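Local coordinates for flavoprotein (PDB 5V8S) that probably transfers electrons as a flavo-diiron oxidoreductase, pairing a diiron site in a metallo-beta-lactamase-like domain with a flavodoxin-like domain expected to bind FMN, at residues A[31-36]-A[185-190]; A[265-270]-A[317-322]. The protein carries 1 engineered substitution. All coordinates share one frame; numbering follows the deposited sequence.

Contact 1: residues A[31-36]-A[185-190]; sequences RIDDDR and YLLPEI
L187 meets D33 and D34 where the end of strand 26-34 faces the loop 185-190. Its CG stands anti to the carbonyl carbon (chi1 -57°), and the two methyl groups beyond it reach the strand. CD2 packs 3.7 Å from CB of D33 and runs along to the carboxylate. CD1 lies on the same CB and reaches toward CB of D35, 4.2 Å away. The L187 and D33 side chains slide past each other in opposite directions, so the leucine covers the flank of the aspartate.

P188 follows with a polar contact. Its carbonyl O accepts from NH2 of R31 at 2.8 Å, in the carbonyl plane and on a lone pair. The ring of P188 also comes close, with CD 3.6 Å from the same NH2. P188 also touches V198 of helix 196-214.

I190 takes the second terminal nitrogen. NH1 of R31 donates to O of I190 at 3.1 Å, from above the carbonyl plane. The two loop carbonyls thus sit along one edge of the guanidinium.

R31 gets there with an extended chain, CG anti to the backbone N (chi1 167°). NE of R31 forms a salt bridge with OD1 of D33 at 2.7 Å, almost straight and in the guanidinium plane, and NH2 reaches OD2 at 3.1 Å. D33, through this side-on two-nitrogen grip, probably holds the guanidinium turned to the loop carbonyls. W17 makes a cation-pi contact with R31, and its NE1 donates to OD2 of D33.

The arrangement ties the loop after strand 175-179 to a strand of the other sheet of the metallo-beta-lactamase-like domain. The guanidinium is buried, its charge probably offset by D33, and the two carbonyls give NH1 and NH2 acceptors.

Contact 2: residues A[265-270]-A[317-322]; sequences KGKVTV and IPDSEA
K267 and D319 cross obliquely, and the lysine reaches the aspartate with a fully extended chain. NZ of K267 forms a salt bridge with OD1 of D319 at 2.8 Å, on the syn side but out of the carboxylate plane. D319 meets it from the crowded position, CG between the backbone N and the carbonyl carbon (chi1 66°). A water links NZ of K267 to OD2 of D319. D316 is a further salt-bridge partner of this lysine.

E321 extends beyond CG, which stands anti to the carbonyl carbon (chi1 -68°), to K265 and G266. OE2 accepts from the backbone N of G266 at 2.6 Å, on the anti side. OE1 forms a salt bridge with NZ of K265 at 3.1 Å, on the syn side; L409 O also accepts from that lysine.

T269 and S320 meet through their hydroxyls. OG1 of T269 donates to OG of S320 at 2.7 Å, and OG of S320 is also bonded to O of D316.

Two backbone bonds join the segments: N of E321 to O of K267 (2.8 Å), and N of T269 to O of A322 (3.2 Å). They lie where strands 267-273 and 322-327, neighbours in the parallel flavodoxin-like sheet, come together.

Salt bridges, a hydroxyl pair and a carboxylate-to-backbone bond thus reinforce the main-chain bonds. Each E321 oxygen has its own donor, which probably stabilises its negative charge.

The two contacts lie in different domains, with centres about 29 Å apart, and share no strand or loop. Contact 1 is in the diiron domain and only partly buried. It joins the end of strand 26-34 to a loop that follows a strand of the other sheet. Contact 2 is the more buried and belongs to the flavodoxin-like domain, where it joins strand 267-273 to the loop leading into its neighbour 322-327. Their chemistry differs accordingly. In contact 1 a single arginine does the bridging to backbone carbonyls, beside a leucine patch. In contact 2 main-chain bonds are combined with two separate lysine-carboxylate pairs and a hydroxyl pair.

Contact 1: residues A[31-36]-A[185-190]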
# COMPACT_ATOMS: atom_id res chain seq x y z
N ARG A 31 31.79 0.63 7.20
CA ARG A 31 30.55 0.79 6.44
C ARG A 31 30.15 -0.56 5.85
O ARG A 31 30.98 -1.23 5.22
CB ARG A 31 30.73 1.82 5.30
CG ARG A 31 29.62 1.83 4.26
CD ARG A 31 29.76 2.93 3.21
NE ARG A 31 29.16 2.49 1.95
CZ ARG A 31 29.26 3.16 0.80
NH1 ARG A 31 29.89 4.32 0.75
NH2 ARG A 31 28.72 2.65 -0.31
N ILE A 32 28.90 -0.95 6.06
CA ILE A 32 28.35 -2.14 5.41
C ILE A 32 27.23 -1.70 4.47
O ILE A 32 26.43 -0.82 4.81
CB ILE A 32 27.91 -3.22 6.42
CG1 ILE A 32 27.57 -4.51 5.66
CG2 ILE A 32 26.73 -2.75 7.27
CD1 ILE A 32 27.39 -5.71 6.55
N ASP A 33 27.23 -2.26 3.27
CA ASP A 33 26.25 -1.92 2.23
C ASP A 33 25.13 -2.96 2.26
O ASP A 33 25.32 -4.10 1.82
CB ASP A 33 26.95 -1.86 0.88
CG ASP A 33 27.84 -0.65 0.74
OD1 ASP A 33 27.88 0.15 1.70
OD2 ASP A 33 28.49 -0.48 -0.30
N ASP A 34 23.95 -2.56 2.77
CA ASP A 34 22.83 -3.49 2.93
C ASP A 34 22.10 -3.58 1.59
O ASP A 34 21.26 -2.74 1.26
CB ASP A 34 21.90 -3.02 4.04
CG ASP A 34 20.86 -4.06 4.41
OD1 ASP A 34 20.78 -5.07 3.69
OD2 ASP A 34 20.15 -3.87 5.41
N ASP A 35 22.41 -4.62 0.84
CA ASP A 35 21.70 -4.92 -0.40
C ASP A 35 20.65 -6.01 -0.21
O ASP A 35 20.11 -6.51 -1.21
CB ASP A 35 22.67 -5.28 -1.53
CG ASP A 35 23.51 -6.50 -1.23
OD1 ASP A 35 23.46 -7.01 -0.11
OD2 ASP A 35 24.23 -6.94 -2.15
N ARG A 36 20.35 -6.40 1.03
CA ARG A 36 19.30 -7.37 1.30
C ARG A 36 17.97 -6.69 1.59
O ARG A 36 16.92 -7.17 1.14
CB ARG A 36 19.68 -8.27 2.49
CG ARG A 36 20.86 -9.20 2.24
CD ARG A 36 21.12 -10.11 3.47
NE ARG A 36 22.46 -10.69 3.47
CZ ARG A 36 23.02 -11.29 4.52
NH1 ARG A 36 22.35 -11.41 5.66
NH2 ARG A 36 24.24 -11.79 4.42
N TYR A 185 19.74 7.28 1.37
CA TYR A 185 19.75 5.95 0.78
C TYR A 185 20.81 5.91 -0.33
O TYR A 185 21.46 6.91 -0.62
CB TYR A 185 18.37 5.63 0.19
CG TYR A 185 17.22 5.62 1.17
CD1 TYR A 185 17.25 4.81 2.30
CD2 TYR A 185 16.09 6.39 0.94
CE1 TYR A 185 16.15 4.76 3.18
CE2 TYR A 185 15.01 6.35 1.80
CZ TYR A 185 15.04 5.54 2.93
OH TYR A 185 13.95 5.49 3.80
N LEU A 186 20.95 4.73 -0.96
CA LEU A 186 21.88 4.44 -2.06
C LEU A 186 23.18 3.85 -1.54
O LEU A 186 23.64 4.19 -0.44
CB LEU A 186 22.18 5.67 -2.95
CG LEU A 186 22.90 5.38 -4.29
CD1 LEU A 186 22.03 4.67 -5.29
CD2 LEU A 186 23.45 6.67 -4.91
N LEU A 187 23.81 2.99 -2.35
CA LEU A 187 25.11 2.43 -2.02
C LEU A 187 26.15 2.95 -3.01
O LEU A 187 26.53 2.24 -3.94
CB LEU A 187 25.04 0.91 -2.10
CG LEU A 187 23.98 0.28 -1.20
CD1 LEU A 187 23.86 -1.22 -1.49
CD2 LEU A 187 24.28 0.57 0.27
N PRO A 188 26.64 4.18 -2.83
CA PRO A 188 27.51 4.78 -3.83
C PRO A 188 28.83 4.04 -3.92
O PRO A 188 29.31 3.41 -2.97
CB PRO A 188 27.71 6.21 -3.32
CG PRO A 188 26.68 6.42 -2.28
CD PRO A 188 26.40 5.09 -1.70
N GLU A 189 29.45 4.17 -5.09
CA GLU A 189 30.66 3.43 -5.42
C GLU A 189 31.91 4.00 -4.77
O GLU A 189 33.01 3.55 -5.10
CB GLU A 189 30.83 3.41 -6.95
CG GLU A 189 29.51 3.40 -7.75
CD GLU A 189 29.70 3.00 -9.22
OE1 GLU A 189 29.09 3.64 -10.11
OE2 GLU A 189 30.48 2.05 -9.48
N ILE A 190 31.79 4.99 -3.89
CA ILE A 190 32.92 5.55 -3.15
C ILE A 190 32.42 5.97 -1.77
O ILE A 190 31.22 5.97 -1.51
CB ILE A 190 33.63 6.70 -3.90
CG1 ILE A 190 32.72 7.91 -4.10
CG2 ILE A 190 34.18 6.21 -5.25
CD1 ILE A 190 33.53 9.14 -4.60

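Contact 2: residues A[265-270]-A[317-322]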
# COMPACT_ATOMS: atom_id res chain seq x y z
N LYS A 265 11.77 25.33 -10.53
CA LYS A 265 10.84 25.99 -11.42
C LYS A 265 10.40 25.04 -12.52
O LYS A 265 11.22 24.36 -13.14
CB LYS A 265 11.48 27.24 -12.04
CG LYS A 265 10.88 28.50 -11.50
CD LYS A 265 9.48 28.70 -12.02
CE LYS A 265 8.74 29.79 -11.26
NZ LYS A 265 7.29 29.80 -11.58
N GLY A 266 9.08 25.01 -12.76
CA GLY A 266 8.50 24.17 -13.78
C GLY A 266 8.09 22.79 -13.32
O GLY A 266 7.33 22.12 -14.03
N LYS A 267 8.55 22.35 -12.15
CA LYS A 267 8.26 20.99 -11.70
C LYS A 267 6.86 20.90 -11.09
O LYS A 267 6.54 21.61 -10.13
CB LYS A 267 9.30 20.52 -10.68
CG LYS A 267 9.02 19.10 -10.21
CD LYS A 267 10.20 18.49 -9.46
CE LYS A 267 9.90 17.11 -8.94
NZ LYS A 267 11.05 16.51 -8.20
N VAL A 268 6.05 20.00 -11.62
CA VAL A 268 4.74 19.68 -11.07
C VAL A 268 4.67 18.16 -10.95
O VAL A 268 5.06 17.45 -11.87
CB VAL A 268 3.61 20.21 -11.99
CG1 VAL A 268 2.24 19.76 -11.50
CG2 VAL A 268 3.67 21.75 -12.05
N THR A 269 4.18 17.67 -9.81
CA THR A 269 4.01 16.23 -9.63
C THR A 269 2.53 15.89 -9.72
O THR A 269 1.70 16.50 -9.05
CB THR A 269 4.66 15.72 -8.33
OG1 THR A 269 6.07 15.97 -8.38
CG2 THR A 269 4.49 14.24 -8.16
N VAL A 270 2.21 14.93 -10.59
CA VAL A 270 0.84 14.54 -10.92
C VAL A 270 0.66 13.12 -10.40
O VAL A 270 1.41 12.22 -10.78
CB VAL A 270 0.61 14.58 -12.43
CG1 VAL A 270 -0.85 14.22 -12.75
CG2 VAL A 270 0.96 15.95 -12.99
N ILE A 317 7.96 15.39 -3.84
CA ILE A 317 7.10 16.46 -3.33
C ILE A 317 7.88 17.73 -2.97
O ILE A 317 7.47 18.83 -3.38
CB ILE A 317 6.26 15.98 -2.13
CG1 ILE A 317 5.51 14.68 -2.43
CG2 ILE A 317 5.32 17.10 -1.65
CD1 ILE A 317 4.51 14.82 -3.50
N PRO A 318 8.98 17.66 -2.20
CA PRO A 318 9.56 18.91 -1.67
C PRO A 318 9.90 19.96 -2.71
O PRO A 318 9.67 21.15 -2.46
CB PRO A 318 10.81 18.43 -0.91
CG PRO A 318 10.47 17.03 -0.50
CD PRO A 318 9.70 16.48 -1.69
N ASP A 319 10.48 19.58 -3.85
CA ASP A 319 10.87 20.57 -4.84
C ASP A 319 9.85 20.71 -5.97
O ASP A 319 10.16 21.32 -6.98
CB ASP A 319 12.29 20.35 -5.36
CG ASP A 319 12.46 19.08 -6.14
OD1 ASP A 319 11.57 18.20 -6.09
OD2 ASP A 319 13.50 18.95 -6.81
N SER A 320 8.65 20.18 -5.81
CA SER A 320 7.59 20.49 -6.75
C SER A 320 7.02 21.88 -6.49
O SER A 320 6.85 22.29 -5.34
CB SER A 320 6.45 19.48 -6.60
OG SER A 320 6.84 18.20 -7.04
N GLU A 321 6.71 22.61 -7.57
CA GLU A 321 5.99 23.87 -7.39
C GLU A 321 4.55 23.62 -6.97
O GLU A 321 3.96 24.44 -6.24
CB GLU A 321 5.95 24.67 -8.69
CG GLU A 321 7.25 25.22 -9.18
CD GLU A 321 7.01 26.36 -10.15
OE1 GLU A 321 6.59 27.44 -9.67
OE2 GLU A 321 7.18 26.18 -11.37
N ALA A 322 3.97 22.51 -7.41
CA ALA A 322 2.56 22.23 -7.20
C ALA A 322 2.34 20.74 -7.36
O ALA A 322 3.15 20.04 -7.97
CB ALA A 322 1.67 22.98 -8.21
O HOH W 1 14.10 17.11 -8.53